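Local coordinates for IroE protein (Escherichia coli, PDB 2GZS) that hydrolyses the trilactone siderophore enterobactin and its C-glucosylated forms, preferring the iron-free molecules and usually cutting once to give linear trimers, at residues Tyr11-Thr16 with Trp30-Asn35; Tyr43-Met48 with Val73-Gly78. All blocks are in the same frame, centred on the assembly; numbering follows the deposited sequence.

Interaction 1 (Tyr11-Thr16 with Trp30-Asn35); sequences YHFSAT and WTAVPN
The first torsions of His12 and Asn35 set the CG atoms from which the imidazole and the amide reach each other. In His12, CG sits between the backbone N and the carbonyl carbon (chi1 50°). In Asn35, CG is anti to the carbonyl carbon (chi1 -77°). The setting is a beta hairpin, strands 11-19 and 26-34, at one border of the alpha/beta-hydrolase sheet. His12 ND1 donates to Asn35 OD1 at 2.6 Å, and the bond is nearly straight at 165°. OD1 lies close to the imidazole plane, and the ring and the amide are nearly coplanar. Val33 covers one imidazole face, with its CB 3.8 Å from the ring centroid and offset toward the rim.

The strands run antiparallel. His12 pairs with Val33, and Ser14 with Thr31, each through two backbone hydrogen bonds. Phe13, Ala32, Ala15 and Trp30 share the other face of the hairpin. There, Phe13 CE1 rests 3.4 Å from Ala32 CB. Ala15 CB touches the five-membered ring of Trp30 off-centre. Helices 2-6 and 51-57 pack on Phe13 and Trp30.

Tyr11 pairs with Pro34, though their side chains diverge at the backbone. The phenol ring still comes back: Pro34 CA stands over its centre at 3.9 Å from the centroid. Tyr11 CD2 also reaches Ala32 CB at 3.6 Å, and the hydroxyl bonds to Pro72 O. On the His12 face, water 2 bridges the strands, 2.9 Å from Ser14 OG and donating to Thr31 O at 3.1 Å.

Interaction 2 (Tyr43-Met48 with Val73-Gly78); sequences YPILYM and VIVAVG
Tyr47 and Val75 lie side by side and point the same way, on two neighbouring parallel strands of the alpha/beta-hydrolase sheet. Strand 43-48 leads through helices 51-57 and 60-66 into strand 73-79, a beta-alpha-beta crossover. CG of Tyr47 is anti to its carbonyl carbon (chi1 -74°). The phenol presents one face to Val75, whose CB is 4.1 Å from the ring centroid. Val75 CG1 also meets Tyr47 CE1 at 3.7 Å. Helix 117-132 packs on the ring through Leu124, Ala129 and Val132, and the hydroxyl bonds to Glu133 OE2. An alanine here would probably leave a gap where the ring lies against Val75 and helix 117-132, and would probably leave Glu133 OE2 without the phenol hydroxyl.

Ile45 and Val73 also run alongside each other on this face, with Ile45 CD1 3.6 Å from Val73 CG1. Ile45 CD1 also touches Val75 CG2, at 3.8 Å, where the two side chains cross at a slant. Tyr43 meets Val73 differently, at about a right angle: its CD2 lies 3.6 Å from Val73 CG2. The Tyr43 hydroxyl bonds to Thr36 O.

On the reverse face, Leu46, Ile74 and selenomethionine Met48 contact Leu259 of helix 247-262. The backbone between the strands is closed by five hydrogen bonds. Val75 takes part in two of them: its N donates to Leu46 O, and its O accepts from Met48 N at 2.8 Å. The Met48 chain is bent at chi3 (-44°). Its CE is modelled only 3.2 Å from Ile74 CG2, tighter than usual van der Waals contact, so the exact place of this methyl is doubtful.

How the interactions relate
Both interactions belong to one mixed sheet, and their centres are about 9 Å apart. Interaction 1 is the border hairpin and is partly buried. Interaction 2 lies deeper, and all its touching residues are buried. Strands 26-34 and 73-79 are neighbours, so the two contacts join directly: Trp30 O with Ala76 N and Ala32 N with Ile74 O are probable hydrogen bonds. The chemistry follows the place. Interaction 1 is antiparallel and has a polar side-chain bond and a bridging water on one face, beside apolar contacts on the other. Interaction 2 is parallel, and its side chains meet through apolar contacts, with helices packed on both faces.

Interaction 1 (Tyr11-Thr16 with Trp30-Asn35)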
loop_
_atom_site.group_PDB
_atom_site.type_symbol
_atom_site.label_atom_id
_atom_site.label_comp_id
_atom_site.label_asym_id
_atom_site.label_seq_id
_atom_site.Cartn_x
_atom_site.Cartn_y
_atom_site.Cartn_z
ATOM N N TYR A 11 -2.298 12.779 16.380
ATOM C CA TYR A 11 -1.135 12.012 15.905
ATOM C C TYR A 11 0.104 12.902 15.921
ATOM O O TYR A 11 0.030 14.107 15.784
ATOM C CB TYR A 11 -1.323 11.602 14.427
ATOM C CG TYR A 11 -1.984 10.317 14.095
ATOM C CD1 TYR A 11 -3.366 10.139 14.217
ATOM C CD2 TYR A 11 -1.252 9.200 13.658
ATOM C CE1 TYR A 11 -4.060 8.973 13.941
ATOM C CE2 TYR A 11 -1.939 8.024 13.373
ATOM C CZ TYR A 11 -3.317 7.885 13.491
ATOM O OH TYR A 11 -3.980 6.714 13.211
ATOM N N HIS A 12 1.283 12.309 16.090
ATOM C CA HIS A 12 2.544 13.032 15.969
ATOM C C HIS A 12 3.366 12.406 14.832
ATOM O O HIS A 12 3.244 11.240 14.558
ATOM C CB HIS A 12 3.398 12.989 17.237
ATOM C CG HIS A 12 3.697 11.719 17.931
ATOM N ND1 HIS A 12 2.786 11.006 18.654
ATOM C CD2 HIS A 12 4.855 10.999 18.023
ATOM C CE1 HIS A 12 3.302 9.910 19.195
ATOM N NE2 HIS A 12 4.559 9.914 18.794
ATOM N N PHE A 13 4.196 13.221 14.253
ATOM C CA PHE A 13 4.847 12.795 13.003
ATOM C C PHE A 13 6.347 12.942 13.075
ATOM O O PHE A 13 6.870 13.839 13.706
ATOM C CB PHE A 13 4.386 13.747 11.904
ATOM C CG PHE A 13 2.909 13.716 11.655
ATOM C CD1 PHE A 13 2.401 12.923 10.658
ATOM C CD2 PHE A 13 2.066 14.501 12.467
ATOM C CE1 PHE A 13 1.033 12.916 10.453
ATOM C CE2 PHE A 13 0.701 14.473 12.236
ATOM C CZ PHE A 13 0.188 13.675 11.245
ATOM N N SER A 14 7.032 12.057 12.340
ATOM C CA SER A 14 8.448 12.311 12.109
ATOM C C SER A 14 8.769 11.969 10.665
ATOM O O SER A 14 7.928 11.314 10.007
ATOM C CB SER A 14 9.281 11.550 13.146
ATOM O OG SER A 14 8.962 10.195 13.112
ATOM N N ALA A 15 9.884 12.430 10.123
ATOM C CA ALA A 15 10.214 12.120 8.718
ATOM C C ALA A 15 11.640 11.571 8.672
ATOM O O ALA A 15 12.470 12.013 9.459
ATOM C CB ALA A 15 10.081 13.311 7.784
ATOM N N THR A 16 11.919 10.581 7.830
ATOM C CA THR A 16 13.253 10.002 7.684
ATOM C C THR A 16 13.525 9.881 6.175
ATOM O O THR A 16 12.635 9.969 5.330
ATOM C CB THR A 16 13.411 8.633 8.318
ATOM O OG1 THR A 16 12.565 7.628 7.772
ATOM C CG2 THR A 16 12.894 8.732 9.763
ATOM N N TRP A 30 7.381 9.383 6.005
ATOM C CA TRP A 30 6.739 9.993 7.171
ATOM C C TRP A 30 6.117 8.880 8.009
ATOM O O TRP A 30 5.441 7.958 7.516
ATOM C CB TRP A 30 5.637 10.967 6.809
ATOM C CG TRP A 30 6.073 12.199 6.115
ATOM C CD1 TRP A 30 6.344 13.395 6.739
ATOM C CD2 TRP A 30 6.292 12.422 4.711
ATOM N NE1 TRP A 30 6.716 14.333 5.794
ATOM C CE2 TRP A 30 6.690 13.743 4.542
ATOM C CE3 TRP A 30 6.171 11.550 3.594
ATOM C CZ2 TRP A 30 6.973 14.275 3.302
ATOM C CZ3 TRP A 30 6.468 12.098 2.340
ATOM C CH2 TRP A 30 6.869 13.429 2.204
ATOM N N THR A 31 6.358 8.938 9.316
ATOM C CA THR A 31 5.725 8.035 10.259
ATOM C C THR A 31 4.754 8.819 11.143
ATOM O O THR A 31 5.194 9.778 11.810
ATOM C CB THR A 31 6.754 7.277 11.107
ATOM O OG1 THR A 31 7.631 6.549 10.221
ATOM C CG2 THR A 31 6.093 6.203 11.957
ATOM N N ALA A 32 3.479 8.498 11.137
ATOM C CA ALA A 32 2.442 9.128 11.918
ATOM C C ALA A 32 2.053 8.154 13.014
ATOM O O ALA A 32 1.558 7.073 12.751
ATOM C CB ALA A 32 1.218 9.531 11.069
ATOM N N VAL A 33 2.285 8.545 14.297
ATOM C CA VAL A 33 2.015 7.674 15.438
ATOM C C VAL A 33 0.811 8.243 16.203
ATOM O O VAL A 33 0.835 9.464 16.458
ATOM C CB VAL A 33 3.217 7.604 16.394
ATOM C CG1 VAL A 33 2.905 6.752 17.592
ATOM C CG2 VAL A 33 4.482 7.041 15.702
ATOM N N PRO A 34 -0.174 7.454 16.542
ATOM C CA PRO A 34 -1.333 7.984 17.285
ATOM C C PRO A 34 -0.893 8.572 18.640
ATOM O O PRO A 34 0.049 8.090 19.250
ATOM C CB PRO A 34 -2.195 6.768 17.496
ATOM C CG PRO A 34 -1.800 5.806 16.377
ATOM C CD PRO A 34 -0.308 5.997 16.264
ATOM N N ASN A 35 -1.599 9.625 19.029
ATOM C CA ASN A 35 -1.359 10.181 20.372
ATOM C C ASN A 35 -2.202 9.495 21.397
ATOM O O ASN A 35 -2.013 9.774 22.582
ATOM C CB ASN A 35 -1.679 11.679 20.340
ATOM C CG ASN A 35 -0.594 12.468 19.677
ATOM O OD1 ASN A 35 0.453 11.904 19.290
ATOM N ND2 ASN A 35 -0.732 13.781 19.549
HETATM O O HOH W 1 9.676 8.421 9.450
HETATM O O HOH W 2 6.517 9.894 14.617
#

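Interaction 2 (Tyr43-Met48 with Val73-Gly78)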
loop_
_atom_site.group_PDB
_atom_site.type_symbol
_atom_site.label_atom_id
_atom_site.label_comp_id
_atom_site.label_asym_id
_atom_site.label_seq_id
_atom_site.Cartn_x
_atom_site.Cartn_y
_atom_site.Cartn_z
ATOM N N TYR A 43 0.023 -1.177 18.085
ATOM C CA TYR A 43 -0.709 -0.513 17.016
ATOM C C TYR A 43 -0.713 -1.358 15.718
ATOM O O TYR A 43 0.327 -1.950 15.462
ATOM C CB TYR A 43 -0.077 0.810 16.693
ATOM C CG TYR A 43 -0.028 1.934 17.731
ATOM C CD1 TYR A 43 -1.198 2.557 18.118
ATOM C CD2 TYR A 43 1.249 2.283 18.177
ATOM C CE1 TYR A 43 -1.116 3.597 19.069
ATOM C CE2 TYR A 43 1.337 3.327 19.107
ATOM C CZ TYR A 43 0.162 3.901 19.488
ATOM O OH TYR A 43 0.335 4.937 20.414
ATOM N N PRO A 44 -1.846 -1.363 15.035
ATOM C CA PRO A 44 -1.775 -1.839 13.618
ATOM C C PRO A 44 -0.902 -0.847 12.884
ATOM O O PRO A 44 -0.727 0.288 13.318
ATOM C CB PRO A 44 -3.191 -1.696 13.134
ATOM C CG PRO A 44 -4.066 -1.491 14.323
ATOM C CD PRO A 44 -3.169 -0.905 15.359
ATOM N N ILE A 45 -0.376 -1.250 11.682
ATOM C CA ILE A 45 0.461 -0.284 10.990
ATOM C C ILE A 45 0.232 -0.437 9.478
ATOM O O ILE A 45 0.161 -1.599 9.044
ATOM C CB ILE A 45 1.966 -0.455 11.340
ATOM C CG1 ILE A 45 2.859 0.619 10.710
ATOM C CG2 ILE A 45 2.468 -1.888 11.042
ATOM C CD1 ILE A 45 4.320 0.601 11.242
ATOM N N LEU A 46 0.093 0.694 8.778
ATOM C CA LEU A 46 -0.194 0.581 7.341
ATOM C C LEU A 46 0.901 1.360 6.605
ATOM O O LEU A 46 1.062 2.553 6.855
ATOM C CB LEU A 46 -1.584 1.137 7.079
ATOM C CG LEU A 46 -2.034 0.953 5.596
ATOM C CD1 LEU A 46 -2.064 -0.474 5.102
ATOM C CD2 LEU A 46 -3.399 1.613 5.426
ATOM N N TYR A 47 1.627 0.666 5.733
ATOM C CA TYR A 47 2.648 1.217 4.865
ATOM C C TYR A 47 1.992 1.641 3.535
ATOM O O TYR A 47 1.239 0.779 3.012
ATOM C CB TYR A 47 3.738 0.164 4.609
ATOM C CG TYR A 47 4.652 -0.047 5.826
ATOM C CD1 TYR A 47 5.883 0.594 5.871
ATOM C CD2 TYR A 47 4.194 -0.852 6.847
ATOM C CE1 TYR A 47 6.748 0.433 6.978
ATOM C CE2 TYR A 47 5.058 -1.007 7.938
ATOM C CZ TYR A 47 6.274 -0.386 7.971
ATOM O OH TYR A 47 7.095 -0.574 9.100
HETATM N N MSE A 48 2.198 2.855 3.110
HETATM C CA MSE A 48 1.435 3.408 1.999
HETATM C C MSE A 48 2.366 4.003 0.954
HETATM O O MSE A 48 3.209 4.840 1.237
HETATM C CB MSE A 48 0.518 4.539 2.557
HETATM C CG MSE A 48 -0.395 3.888 3.655
HETATM SE SE MSE A 48 -1.821 5.092 4.230
HETATM C CE MSE A 48 -0.306 6.240 4.196
ATOM N N VAL A 73 -0.522 3.136 13.260
ATOM C CA VAL A 73 0.647 3.849 12.744
ATOM C C VAL A 73 0.581 3.932 11.196
ATOM O O VAL A 73 0.210 2.908 10.586
ATOM C CB VAL A 73 1.942 3.189 13.201
ATOM C CG1 VAL A 73 3.221 3.757 12.631
ATOM C CG2 VAL A 73 2.022 3.305 14.769
ATOM N N ILE A 74 0.893 5.101 10.686
ATOM C CA ILE A 74 0.806 5.288 9.218
ATOM C C ILE A 74 2.219 5.563 8.743
ATOM O O ILE A 74 2.904 6.485 9.229
ATOM C CB ILE A 74 -0.084 6.483 8.910
ATOM C CG1 ILE A 74 -1.456 6.382 9.613
ATOM C CG2 ILE A 74 -0.185 6.635 7.414
ATOM C CD1 ILE A 74 -2.362 7.542 9.240
ATOM N N VAL A 75 2.715 4.798 7.777
ATOM C CA VAL A 75 4.045 5.029 7.224
ATOM C C VAL A 75 3.842 5.419 5.769
ATOM O O VAL A 75 3.479 4.536 4.978
ATOM C CB VAL A 75 4.994 3.820 7.335
ATOM C CG1 VAL A 75 6.342 4.139 6.733
ATOM C CG2 VAL A 75 5.111 3.390 8.800
ATOM N N ALA A 76 4.039 6.682 5.428
ATOM C CA ALA A 76 3.832 7.125 4.049
ATOM C C ALA A 76 5.194 7.143 3.380
ATOM O O ALA A 76 6.091 7.896 3.748
ATOM C CB ALA A 76 3.225 8.520 4.079
ATOM N N VAL A 77 5.344 6.231 2.389
ATOM C CA VAL A 77 6.677 6.054 1.766
ATOM C C VAL A 77 6.677 6.913 0.500
ATOM O O VAL A 77 6.051 6.476 -0.509
ATOM C CB VAL A 77 6.932 4.594 1.452
ATOM C CG1 VAL A 77 8.315 4.392 0.840
ATOM C CG2 VAL A 77 6.745 3.795 2.773
ATOM N N GLY A 78 7.305 8.077 0.546
ATOM C CA GLY A 78 7.322 8.998 -0.569
ATOM C C GLY A 78 8.729 9.260 -1.089
ATOM O O GLY A 78 9.612 8.432 -0.808
#